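PDB 5JDD: titin from Homo sapiens, which forms the giant elastic filament of striated muscle sarcomeres, of which this fragment holds three I-band immunoglobulin domains in tandem. Local coordinates for residues F23-S28 / Y73-G78. Numbering follows the deposited sequence.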
# COMPACT_ATOMS: atom_id res chain seq x y z
N PHE A 23 18.55 19.48 -25.67
CA PHE A 23 19.26 18.97 -26.83
C PHE A 23 20.31 20.00 -27.19
O PHE A 23 20.11 21.20 -26.97
CB PHE A 23 18.31 18.79 -28.01
CG PHE A 23 17.30 17.69 -27.83
CD1 PHE A 23 17.67 16.36 -28.00
CD2 PHE A 23 15.99 17.97 -27.48
CE1 PHE A 23 16.75 15.33 -27.83
CE2 PHE A 23 15.06 16.94 -27.32
CZ PHE A 23 15.44 15.63 -27.49
N GLU A 24 21.44 19.55 -27.73
CA GLU A 24 22.55 20.45 -28.02
C GLU A 24 23.18 20.13 -29.36
O GLU A 24 23.45 18.96 -29.65
CB GLU A 24 23.61 20.30 -26.92
CG GLU A 24 24.71 21.32 -26.96
CD GLU A 24 25.40 21.44 -25.62
OE1 GLU A 24 24.83 22.06 -24.70
OE2 GLU A 24 26.52 20.89 -25.47
N VAL A 25 23.42 21.16 -30.17
CA VAL A 25 24.22 20.99 -31.39
C VAL A 25 25.37 21.98 -31.35
O VAL A 25 25.20 23.13 -30.91
CB VAL A 25 23.35 21.15 -32.67
CG1 VAL A 25 22.69 22.52 -32.72
CG2 VAL A 25 24.17 20.90 -33.93
N SER A 26 26.57 21.54 -31.74
CA SER A 26 27.69 22.47 -31.83
C SER A 26 28.21 22.52 -33.25
O SER A 26 28.18 21.53 -33.99
CB SER A 26 28.81 22.11 -30.84
OG SER A 26 29.71 21.17 -31.40
N VAL A 27 28.69 23.70 -33.63
CA VAL A 27 29.13 23.93 -34.99
C VAL A 27 30.56 24.47 -35.03
O VAL A 27 31.17 24.71 -33.98
CB VAL A 27 28.16 24.88 -35.75
CG1 VAL A 27 26.80 24.22 -35.88
CG2 VAL A 27 28.00 26.22 -35.03
N SER A 28 31.08 24.68 -36.23
CA SER A 28 32.48 25.05 -36.39
C SER A 28 32.73 26.54 -36.26
O SER A 28 33.87 26.97 -36.07
CB SER A 28 32.98 24.58 -37.76
OG SER A 28 32.13 25.06 -38.79
N TYR A 73 13.16 15.69 -32.50
CA TYR A 73 13.51 17.09 -32.62
C TYR A 73 14.61 17.23 -33.65
O TYR A 73 15.52 16.40 -33.70
CB TYR A 73 13.96 17.63 -31.25
CG TYR A 73 12.80 17.75 -30.29
CD1 TYR A 73 12.30 16.63 -29.63
CD2 TYR A 73 12.20 18.97 -30.07
CE1 TYR A 73 11.22 16.74 -28.77
CE2 TYR A 73 11.13 19.10 -29.21
CZ TYR A 73 10.64 17.97 -28.55
OH TYR A 73 9.56 18.09 -27.70
N THR A 74 14.53 18.27 -34.48
CA THR A 74 15.50 18.50 -35.54
C THR A 74 16.16 19.87 -35.35
O THR A 74 15.48 20.88 -35.16
CB THR A 74 14.83 18.46 -36.92
OG1 THR A 74 14.14 17.22 -37.08
CG2 THR A 74 15.86 18.62 -38.04
N ALA A 75 17.49 19.89 -35.40
CA ALA A 75 18.24 21.14 -35.49
C ALA A 75 18.62 21.37 -36.94
O ALA A 75 19.13 20.47 -37.61
CB ALA A 75 19.48 21.09 -34.63
N VAL A 76 18.36 22.58 -37.43
CA VAL A 76 18.71 22.96 -38.79
C VAL A 76 19.76 24.05 -38.77
O VAL A 76 19.56 25.10 -38.14
CB VAL A 76 17.50 23.45 -39.58
CG1 VAL A 76 17.90 23.82 -41.00
CG2 VAL A 76 16.41 22.39 -39.60
N VAL A 77 20.88 23.80 -39.45
CA VAL A 77 21.99 24.73 -39.55
C VAL A 77 22.32 24.88 -41.04
O VAL A 77 22.92 23.98 -41.63
CB VAL A 77 23.23 24.19 -38.82
CG1 VAL A 77 24.37 25.20 -38.89
CG2 VAL A 77 22.90 23.85 -37.37
N GLY A 78 21.91 25.99 -41.64
CA GLY A 78 22.00 26.11 -43.09
C GLY A 78 21.12 25.06 -43.74
O GLY A 78 19.93 24.97 -43.44
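Phe23 and Tyr73 meet ring against ring, and two aliphatic pairs, Val25 with Ala75 and Val27 with Val77, continue the contact along the strands. The Phe23 and Tyr73 rings are slid apart, with their planes tilted by 29°, so overlap is slight. Contact falls instead on the rim of Phe23, whose CE2 lies over a face of the tyrosine ring, 3.6 Å from Tyr73 CD1; in return Tyr73 CB sits above the phenylalanine ring, offset toward its rim. At the next level Val25 reaches across with one branch, Val25 CG1 lying 4.0 Å from Ala75 CB. The small methyl of Ala75 suits the place where the backbones come nearest, CA of Val25 lying 7.3 Å from CA of Ala75. Farther on the chains spread again, and two valines fill the wider gap: Val27 CG1 packs 4.0 Å from Val77 CG1 and also touches the other branch of Val77.

Tyrosine differs from phenylalanine here in its hydroxyl, which is hydrogen-bonded to the backbone oxygen of Asp69, four residues earlier; this is the tyrosine corner, and it fixes the far end of a buried ring. His38 stacks on the same ring. Trp36 touches Phe23, Val25 and Ala75, while Cys82 packs on Val25 and Ala75. Glu24 and Ser26, alternating with the inward residues, point away from the other strand. Strands 21-27 and 71-77 run nearly parallel, their local axes 8.7 Å apart and inclined at 21°, yet they belong to different sheets. Two sheets packed against each other in this way make the immunoglobulin I-set β-sandwich; Val25, Ala75 and Trp36 form its centre, an apolar contact standing on strands B and F where a canonical immunoglobulin domain has its disulfide.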